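CdnC (Chryseobacterium gregarium DSM 19109, PDB 7MGV) is an ATP-grasp ligase that installs single and bicyclic omega-ester macrocycles in a multicore graspetide precursor peptide. Local coordinates at residues A[94-99]-A[144-149]; A[127-132]-A[137-142]; A[323-326]-A[330-333]. All blocks are in the same frame, centred on the assembly; numbering follows the deposited sequence.

Interaction 1: A[94-99]-A[144-149]; sequences YRRAYN and RLDSKE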
loop_
_atom_site.group_PDB
_atom_site.type_symbol
_atom_site.label_atom_id
_atom_site.label_comp_id
_atom_site.label_asym_id
_atom_site.label_seq_id
_atom_site.Cartn_x
_atom_site.Cartn_y
_atom_site.Cartn_z
ATOM N N TYR A 94 -8.739 -3.331 -11.980
ATOM C CA TYR A 94 -8.187 -2.070 -11.496
ATOM C C TYR A 94 -6.823 -1.868 -12.145
ATOM O O TYR A 94 -5.822 -2.446 -11.711
ATOM C CB TYR A 94 -8.095 -2.069 -9.973
ATOM C CG TYR A 94 -7.344 -0.889 -9.392
ATOM C CD1 TYR A 94 -7.485 0.386 -9.926
ATOM C CD2 TYR A 94 -6.497 -1.052 -8.304
ATOM C CE1 TYR A 94 -6.799 1.462 -9.397
ATOM C CE2 TYR A 94 -5.808 0.018 -7.769
ATOM C CZ TYR A 94 -5.962 1.273 -8.317
ATOM O OH TYR A 94 -5.277 2.339 -7.786
ATOM N N ARG A 95 -6.788 -1.054 -13.196
ATOM C CA ARG A 95 -5.529 -0.548 -13.718
ATOM C C ARG A 95 -5.061 0.587 -12.819
ATOM O O ARG A 95 -5.810 1.541 -12.579
ATOM C CB ARG A 95 -5.697 -0.073 -15.160
ATOM C CG ARG A 95 -6.473 -1.044 -16.036
ATOM C CD ARG A 95 -6.357 -0.686 -17.508
ATOM N NE ARG A 95 -5.091 -0.028 -17.817
ATOM C CZ ARG A 95 -4.301 -0.370 -18.829
ATOM N NH1 ARG A 95 -4.644 -1.365 -19.635
ATOM N NH2 ARG A 95 -3.166 0.285 -19.037
ATOM N N ARG A 96 -3.830 0.475 -12.312
ATOM C CA ARG A 96 -3.376 1.333 -11.223
ATOM C C ARG A 96 -3.547 2.808 -11.558
ATOM O O ARG A 96 -3.170 3.265 -12.641
ATOM C CB ARG A 96 -1.912 1.040 -10.887
ATOM C CG ARG A 96 -1.445 1.759 -9.629
ATOM C CD ARG A 96 -0.094 1.270 -9.145
ATOM N NE ARG A 96 0.083 1.547 -7.722
ATOM C CZ ARG A 96 1.189 1.277 -7.037
ATOM N NH1 ARG A 96 2.230 0.727 -7.644
ATOM N NH2 ARG A 96 1.255 1.563 -5.743
ATOM N N ALA A 97 -4.120 3.548 -10.613
ATOM C CA ALA A 97 -4.396 4.961 -10.807
ATOM C C ALA A 97 -3.174 5.800 -10.467
ATOM O O ALA A 97 -2.491 5.558 -9.468
ATOM C CB ALA A 97 -5.581 5.396 -9.945
ATOM N N TYR A 98 -2.901 6.792 -11.312
ATOM C CA TYR A 98 -1.822 7.737 -11.078
ATOM C C TYR A 98 -2.293 9.180 -10.991
ATOM O O TYR A 98 -1.496 10.050 -10.622
ATOM C CB TYR A 98 -0.757 7.623 -12.181
ATOM C CG TYR A 98 -0.141 6.247 -12.293
ATOM C CD1 TYR A 98 -0.072 5.594 -13.516
ATOM C CD2 TYR A 98 0.373 5.601 -11.174
ATOM C CE1 TYR A 98 0.490 4.336 -13.624
ATOM C CE2 TYR A 98 0.937 4.344 -11.273
ATOM C CZ TYR A 98 0.994 3.716 -12.500
ATOM O OH TYR A 98 1.555 2.464 -12.605
ATOM N N ASN A 99 -3.557 9.460 -11.313
ATOM C CA ASN A 99 -4.075 10.826 -11.266
ATOM C C ASN A 99 -5.558 10.751 -10.914
ATOM O O ASN A 99 -6.391 10.470 -11.780
ATOM C CB ASN A 99 -3.853 11.545 -12.588
ATOM C CG ASN A 99 -4.612 12.854 -12.670
ATOM O OD1 ASN A 99 -5.367 13.090 -13.613
ATOM N ND2 ASN A 99 -4.419 13.711 -11.675
ATOM N N ARG A 144 2.168 -3.988 -2.377
ATOM C CA ARG A 144 3.121 -5.064 -2.126
ATOM C C ARG A 144 4.121 -5.187 -3.268
ATOM O O ARG A 144 5.310 -5.429 -3.036
ATOM C CB ARG A 144 2.397 -6.394 -1.923
ATOM C CG ARG A 144 3.335 -7.495 -1.450
ATOM C CD ARG A 144 2.797 -8.891 -1.699
ATOM N NE ARG A 144 3.823 -9.896 -1.429
ATOM C CZ ARG A 144 3.616 -11.209 -1.428
ATOM N NH1 ARG A 144 2.408 -11.696 -1.679
ATOM N NH2 ARG A 144 4.619 -12.036 -1.170
ATOM N N LEU A 145 3.658 -5.023 -4.509
ATOM C CA LEU A 145 4.560 -5.144 -5.649
ATOM C C LEU A 145 5.507 -3.957 -5.789
ATOM O O LEU A 145 6.448 -4.033 -6.588
ATOM C CB LEU A 145 3.758 -5.324 -6.939
ATOM C CG LEU A 145 3.617 -6.770 -7.419
ATOM C CD1 LEU A 145 4.984 -7.418 -7.563
ATOM C CD2 LEU A 145 2.742 -7.572 -6.472
ATOM N N ASP A 146 5.294 -2.872 -5.037
ATOM C CA ASP A 146 6.226 -1.750 -5.065
ATOM C C ASP A 146 7.579 -2.103 -4.458
ATOM O O ASP A 146 8.551 -1.372 -4.675
ATOM C CB ASP A 146 5.631 -0.545 -4.330
ATOM C CG ASP A 146 4.540 0.148 -5.128
ATOM O OD1 ASP A 146 4.602 0.114 -6.376
ATOM O OD2 ASP A 146 3.624 0.731 -4.509
ATOM N N SER A 147 7.664 -3.203 -3.711
ATOM C CA SER A 147 8.901 -3.630 -3.059
ATOM C C SER A 147 9.733 -4.414 -4.069
ATOM O O SER A 147 9.549 -5.616 -4.261
ATOM C CB SER A 147 8.588 -4.460 -1.819
ATOM O OG SER A 147 9.752 -5.104 -1.328
ATOM N N LYS A 148 10.661 -3.721 -4.734
ATOM C CA LYS A 148 11.544 -4.401 -5.678
ATOM C C LYS A 148 12.466 -5.386 -4.967
ATOM O O LYS A 148 12.857 -6.407 -5.552
ATOM C CB LYS A 148 12.355 -3.371 -6.466
ATOM C CG LYS A 148 11.529 -2.574 -7.461
ATOM C CD LYS A 148 12.268 -1.333 -7.927
ATOM C CE LYS A 148 11.741 -0.845 -9.269
ATOM N NZ LYS A 148 10.255 -0.752 -9.289
ATOM N N GLU A 149 12.821 -5.099 -3.711
ATOM C CA GLU A 149 13.640 -6.026 -2.940
ATOM C C GLU A 149 12.941 -7.369 -2.777
ATOM O O GLU A 149 13.567 -8.426 -2.928
ATOM C CB GLU A 149 13.970 -5.420 -1.576
ATOM C CG GLU A 149 15.257 -5.945 -0.956
ATOM C CD GLU A 149 15.625 -5.227 0.328
ATOM O OE1 GLU A 149 16.068 -5.902 1.279
ATOM O OE2 GLU A 149 15.472 -3.989 0.387
#

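Interaction 2: A[127-132]-A[137-142]; sequences FLESID and GKPSVY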
loop_
_atom_site.group_PDB
_atom_site.type_symbol
_atom_site.label_atom_id
_atom_site.label_comp_id
_atom_site.label_asym_id
_atom_site.label_seq_id
_atom_site.Cartn_x
_atom_site.Cartn_y
_atom_site.Cartn_z
ATOM N N PHE A 127 -12.937 1.484 -1.361
ATOM C CA PHE A 127 -13.942 0.806 -2.172
ATOM C C PHE A 127 -13.301 -0.287 -3.019
ATOM O O PHE A 127 -13.785 -1.424 -3.055
ATOM C CB PHE A 127 -14.681 1.798 -3.066
ATOM C CG PHE A 127 -15.425 1.140 -4.195
ATOM C CD1 PHE A 127 -16.450 0.243 -3.935
ATOM C CD2 PHE A 127 -15.085 1.396 -5.513
ATOM C CE1 PHE A 127 -17.130 -0.375 -4.968
ATOM C CE2 PHE A 127 -15.762 0.779 -6.551
ATOM C CZ PHE A 127 -16.786 -0.107 -6.277
ATOM N N LEU A 128 -12.201 0.042 -3.702
ATOM C CA LEU A 128 -11.555 -0.935 -4.578
ATOM C C LEU A 128 -11.060 -2.147 -3.795
ATOM O O LEU A 128 -11.087 -3.275 -4.302
ATOM C CB LEU A 128 -10.409 -0.277 -5.345
ATOM C CG LEU A 128 -10.849 0.766 -6.377
ATOM C CD1 LEU A 128 -9.651 1.419 -7.045
ATOM C CD2 LEU A 128 -11.765 0.135 -7.414
ATOM N N GLU A 129 -10.601 -1.938 -2.559
ATOM C CA GLU A 129 -10.220 -3.063 -1.709
ATOM C C GLU A 129 -11.438 -3.885 -1.302
ATOM O O GLU A 129 -11.383 -5.121 -1.284
ATOM C CB GLU A 129 -9.489 -2.561 -0.464
ATOM C CG GLU A 129 -8.027 -2.230 -0.679
ATOM C CD GLU A 129 -7.169 -3.466 -0.839
ATOM O OE1 GLU A 129 -7.515 -4.518 -0.260
ATOM O OE2 GLU A 129 -6.145 -3.384 -1.548
ATOM N N SER A 130 -12.546 -3.214 -0.975
ATOM C CA SER A 130 -13.718 -3.888 -0.425
ATOM C C SER A 130 -14.380 -4.840 -1.412
ATOM O O SER A 130 -15.128 -5.724 -0.986
ATOM C CB SER A 130 -14.738 -2.852 0.049
ATOM O OG SER A 130 -15.312 -2.169 -1.051
ATOM N N ILE A 131 -14.135 -4.674 -2.713
ATOM C CA ILE A 131 -14.747 -5.547 -3.708
ATOM C C ILE A 131 -14.322 -6.983 -3.440
ATOM O O ILE A 131 -13.127 -7.306 -3.455
ATOM C CB ILE A 131 -14.364 -5.103 -5.123
ATOM C CG1 ILE A 131 -14.944 -3.719 -5.426
ATOM C CG2 ILE A 131 -14.840 -6.118 -6.150
ATOM C CD1 ILE A 131 -14.539 -3.172 -6.780
ATOM N N ASP A 132 -15.298 -7.855 -3.183
ATOM C CA ASP A 132 -15.018 -9.259 -2.917
ATOM C C ASP A 132 -15.147 -10.139 -4.153
ATOM O O ASP A 132 -14.765 -11.312 -4.100
ATOM C CB ASP A 132 -15.935 -9.792 -1.806
ATOM C CG ASP A 132 -17.408 -9.657 -2.140
ATOM O OD1 ASP A 132 -17.741 -9.060 -3.185
ATOM O OD2 ASP A 132 -18.236 -10.155 -1.348
ATOM N N GLY A 137 -6.024 -6.803 -9.973
ATOM C CA GLY A 137 -5.434 -5.593 -9.438
ATOM C C GLY A 137 -6.184 -5.070 -8.232
ATOM O O GLY A 137 -7.416 -4.996 -8.243
ATOM N N LYS A 138 -5.451 -4.714 -7.179
ATOM C CA LYS A 138 -6.027 -4.142 -5.971
ATOM C C LYS A 138 -4.973 -3.271 -5.311
ATOM O O LYS A 138 -3.773 -3.526 -5.475
ATOM C CB LYS A 138 -6.516 -5.230 -5.002
ATOM C CG LYS A 138 -8.022 -5.450 -5.052
ATOM C CD LYS A 138 -8.481 -6.499 -4.056
ATOM C CE LYS A 138 -9.996 -6.641 -4.081
ATOM N NZ LYS A 138 -10.487 -7.617 -3.070
ATOM N N PRO A 139 -5.381 -2.228 -4.577
ATOM C CA PRO A 139 -4.387 -1.290 -4.020
ATOM C C PRO A 139 -3.340 -1.946 -3.136
ATOM O O PRO A 139 -2.153 -1.626 -3.264
ATOM C CB PRO A 139 -5.254 -0.299 -3.232
ATOM C CG PRO A 139 -6.584 -0.353 -3.899
ATOM C CD PRO A 139 -6.763 -1.778 -4.334
ATOM N N SER A 140 -3.739 -2.850 -2.239
ATOM C CA SER A 140 -2.759 -3.495 -1.369
ATOM C C SER A 140 -1.810 -4.382 -2.164
ATOM O O SER A 140 -0.619 -4.476 -1.841
ATOM C CB SER A 140 -3.467 -4.305 -0.285
ATOM O OG SER A 140 -4.194 -5.380 -0.851
ATOM N N VAL A 141 -2.312 -5.030 -3.215
ATOM C CA VAL A 141 -1.453 -5.867 -4.047
ATOM C C VAL A 141 -0.433 -5.013 -4.794
ATOM O O VAL A 141 0.759 -5.349 -4.852
ATOM C CB VAL A 141 -2.308 -6.706 -5.012
ATOM C CG1 VAL A 141 -1.421 -7.505 -5.936
ATOM C CG2 VAL A 141 -3.241 -7.620 -4.233
ATOM N N TYR A 142 -0.884 -3.900 -5.379
ATOM C CA TYR A 142 0.038 -2.988 -6.046
ATOM C C TYR A 142 1.058 -2.425 -5.065
ATOM O O TYR A 142 2.228 -2.232 -5.413
ATOM C CB TYR A 142 -0.737 -1.859 -6.721
ATOM C CG TYR A 142 -1.467 -2.282 -7.976
ATOM C CD1 TYR A 142 -0.869 -3.130 -8.898
ATOM C CD2 TYR A 142 -2.756 -1.833 -8.240
ATOM C CE1 TYR A 142 -1.531 -3.519 -10.049
ATOM C CE2 TYR A 142 -3.426 -2.218 -9.386
ATOM C CZ TYR A 142 -2.809 -3.060 -10.287
ATOM O OH TYR A 142 -3.473 -3.446 -11.428
HETATM O O HOH W 1 -8.766 -7.216 -0.198
#

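Interaction 3: A[323-326]-A[330-333]; sequences WLDN and ENRI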
loop_
_atom_site.group_PDB
_atom_site.type_symbol
_atom_site.label_atom_id
_atom_site.label_comp_id
_atom_site.label_asym_id
_atom_site.label_seq_id
_atom_site.Cartn_x
_atom_site.Cartn_y
_atom_site.Cartn_z
ATOM N N TRP A 323 1.385 -1.637 -26.634
ATOM C CA TRP A 323 2.435 -1.517 -27.643
ATOM C C TRP A 323 2.890 -2.883 -28.142
ATOM O O TRP A 323 3.180 -3.051 -29.334
ATOM C CB TRP A 323 3.613 -0.721 -27.078
ATOM C CG TRP A 323 4.168 -1.247 -25.773
ATOM C CD1 TRP A 323 3.473 -1.507 -24.622
ATOM C CD2 TRP A 323 5.537 -1.555 -25.489
ATOM N NE1 TRP A 323 4.325 -1.968 -23.649
ATOM C CE2 TRP A 323 5.598 -2.004 -24.154
ATOM C CE3 TRP A 323 6.718 -1.496 -26.233
ATOM C CZ2 TRP A 323 6.791 -2.395 -23.551
ATOM C CZ3 TRP A 323 7.901 -1.883 -25.633
ATOM C CH2 TRP A 323 7.930 -2.327 -24.305
ATOM N N LEU A 324 2.957 -3.871 -27.250
ATOM C CA LEU A 324 3.299 -5.231 -27.646
ATOM C C LEU A 324 2.084 -6.056 -28.054
ATOM O O LEU A 324 2.221 -6.993 -28.851
ATOM C CB LEU A 324 4.035 -5.945 -26.514
ATOM C CG LEU A 324 5.113 -5.120 -25.808
ATOM C CD1 LEU A 324 5.503 -5.759 -24.481
ATOM C CD2 LEU A 324 6.313 -4.980 -26.731
ATOM N N ASP A 325 0.895 -5.737 -27.529
ATOM C CA ASP A 325 -0.315 -6.410 -27.987
ATOM C C ASP A 325 -0.587 -6.121 -29.456
ATOM O O ASP A 325 -1.154 -6.964 -30.160
ATOM C CB ASP A 325 -1.503 -5.988 -27.129
ATOM C CG ASP A 325 -2.775 -6.719 -27.500
ATOM O OD1 ASP A 325 -2.738 -7.964 -27.585
ATOM O OD2 ASP A 325 -3.808 -6.047 -27.701
ATOM N N ASN A 326 -0.200 -4.937 -29.934
ATOM C CA ASN A 326 -0.344 -4.610 -31.347
ATOM C C ASN A 326 0.619 -5.390 -32.231
ATOM O O ASN A 326 0.465 -5.367 -33.457
ATOM C CB ASN A 326 -0.145 -3.109 -31.563
ATOM C CG ASN A 326 -1.368 -2.298 -31.181
ATOM O OD1 ASN A 326 -2.497 -2.779 -31.268
ATOM N ND2 ASN A 326 -1.148 -1.058 -30.756
ATOM N N GLU A 330 -4.339 -9.681 -34.140
ATOM C CA GLU A 330 -5.666 -9.296 -33.652
ATOM C C GLU A 330 -5.718 -9.248 -32.124
ATOM O O GLU A 330 -6.685 -9.696 -31.504
ATOM C CB GLU A 330 -6.750 -10.223 -34.207
ATOM C CG GLU A 330 -6.827 -10.240 -35.727
ATOM C CD GLU A 330 -7.993 -9.430 -36.264
ATOM O OE1 GLU A 330 -7.878 -8.187 -36.321
ATOM O OE2 GLU A 330 -9.020 -10.036 -36.631
ATOM N N ASN A 331 -4.661 -8.702 -31.517
ATOM C CA ASN A 331 -4.637 -8.331 -30.101
ATOM C C ASN A 331 -4.925 -9.538 -29.200
ATOM O O ASN A 331 -5.944 -9.617 -28.512
ATOM C CB ASN A 331 -5.621 -7.188 -29.833
ATOM C CG ASN A 331 -5.529 -6.089 -30.870
ATOM O OD1 ASN A 331 -6.298 -6.061 -31.831
ATOM N ND2 ASN A 331 -4.580 -5.180 -30.686
ATOM N N ARG A 332 -3.984 -10.485 -29.228
ATOM C CA ARG A 332 -4.141 -11.702 -28.439
ATOM C C ARG A 332 -4.073 -11.432 -26.939
ATOM O O ARG A 332 -4.741 -12.121 -26.162
ATOM C CB ARG A 332 -3.086 -12.732 -28.843
ATOM C CG ARG A 332 -3.367 -13.417 -30.173
ATOM C CD ARG A 332 -4.720 -14.119 -30.168
ATOM N NE ARG A 332 -5.764 -13.308 -30.790
ATOM C CZ ARG A 332 -7.055 -13.625 -30.795
ATOM N NH1 ARG A 332 -7.469 -14.741 -30.211
ATOM N NH2 ARG A 332 -7.933 -12.825 -31.386
ATOM N N ILE A 333 -3.282 -10.447 -26.508
ATOM C CA ILE A 333 -3.204 -10.139 -25.081
ATOM C C ILE A 333 -4.510 -9.518 -24.598
ATOM O O ILE A 333 -4.976 -9.799 -23.485
ATOM C CB ILE A 333 -1.999 -9.226 -24.789
ATOM C CG1 ILE A 333 -0.712 -9.851 -25.326
ATOM C CG2 ILE A 333 -1.877 -8.963 -23.295
ATOM C CD1 ILE A 333 0.517 -8.991 -25.116
#

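Interaction 1: A[94-99]-A[144-149]
R96 and D146 meet in a two-pronged, end-on salt bridge. The two terminal nitrogens of R96 each take one carboxylate oxygen: R96 NH1 lies 2.8 Å from D146 OD1, and R96 NH2 lies 2.8 Å from D146 OD2. Both bonds are close to straight (174° at R96 NH1), and the guanidinium and carboxylate planes differ by only 17°. On the carboxylate, OD2 is met on its syn lone pair; OD1 is also met on the syn side, slightly out of plane. The two side chains approach from opposite directions, and D146 sits at the edge of the guanidinium rather than over a face.

The extended R96 chain spans the gap between two backbones that do not touch. With CG anti to the backbone N (chi1 -172°) and the chain stretched out from CG to NE, its guanidinium is carried well away from the main chain; R96 CA and L145 CA, the nearest such pair, are still 11.7 Å apart. The two segments bury just 84 Å² between them, all of it on R96 and D146.

Around this bridge, the start of the 94-99 loop is fastened to itself, Y94 OH accepting the A97 N-H at 3.3 Å. The NE end of the R96 chain packs on CB of Y142 of helix 139-145, just short of D146. Beyond D146, S147 stands before helix 148-158, its OG bonded to E150 N and to G126 O of the second subunit.

Chemically, the contact is a partly exposed ion pair whose twin bonds fix the guanidinium against rotation and probably balance both charges. It ties the loop following strand 91-94 to the junction between helices 139-145 and 148-158, depending on direction and charge rather than on buried apolar surface.

Interaction 2: A[127-132]-A[137-142]
E129 and K138 bring the two backbones nearest, their CA atoms 6.1 Å apart, where helix 110-130 finishes and helix 139-145 begins. G137, at phi 106° and psi 133°, takes backbone angles that call for glycine, and K138 holds the N-cap position.

Each segment sends a side chain to the other. The extended K138 chain runs to the close of the first helix, where NZ donates to I131 O at 2.7 Å, almost in line with the carbonyl, and to E129 O at 3.2 Å from a tilted position. The E129 chain, bent at chi2 (-73°), brings OE2 to within 2.6 Å of S140 N in the second helix's first turn, and S140 OG lies 2.9 Å from E129 OE2. Water 1 donates to E129 OE1 and weakly accepts from K138 NZ. Apolar contact is slight: L128 CB touches P139 CD at 4.1 Å, while the E129 and P139 side chains run past each other in opposite senses.

In sequence, strand 134-136, an outermost strand of this chain's parallel sheet, joins the segments. L128 and P139 both pack on Y94 of strand 91-94, I131 rests on V92 and L25, and S140 meets S140 of the second subunit.

Interaction 3: A[323-326]-A[330-333]
D325, N331 and I333 hold together a short connection between two consecutive helices, 322-325 and 332-341, with D325 bonding an amide of the second helix's first turn. D325 has the most surface buried here. Its chi1 near 180° (-176°) sends CG beside the carbonyl carbon and directs the carboxylate into the start of the next helix.

There D325 OD1 accepts the I333 amide at 2.8 Å, approached on the syn side, 29° out of the carboxylate plane; the N-H...O angle of 131° marks a bent bond. D325 OD2 receives N331 ND2 at 3.2 Å from above the carboxylate plane, and it is also bonded to S334 OG. At least three donors thus grip the two oxygens of a buried acid, and the N-terminal end of helix 332-341 would probably favour its negative charge. An alanine here would remove these acceptor oxygens and is likely to leave the I333 amide without its mate and the N331 side chain free to turn.

N331 stands at the N-cap position with left-handed helical backbone angles, yet its side chain makes no capping bond. Instead it lies across that of D325, roughly perpendicular to it, and runs beside N326, whose OD1 accepts from N331 ND2 only weakly. The R332 amide is served by T328 OG1, which also bonds D325 O.

I333 adds the apolar share, packing on T239 and V241 of strand 234-241 and on Y246 and F248 of strand 244-251. Its CG1 branch follows the end of the short helix: I333 CD1 lies 3.9 Å from D325 CA and 4.4 Å from L324 C.

Interactions 1 and 2 are neighbours, their centres about 11 Å apart, and both use helix 139-145. Interaction 2 is nested in the chain between the segments of interaction 1, and they touch, Y142 OH lying 2.6 Å from Y94 O in a probable hydrogen bond. Segment 94-99 and both segments of interaction 2 lie in the MvdD pre-ATP-grasp range. Interaction 3 follows later, its centre about 22 Å and 26 Å from theirs, and no residue of the second subunit touches its segments. The first two contacts thus tie the parallel-sheet region to helix 139-145 near the subunit interface, while interaction 3 packs on the antiparallel sheet of strands 234-241 and 244-251, the L324 side chain about 12 Å from ADP.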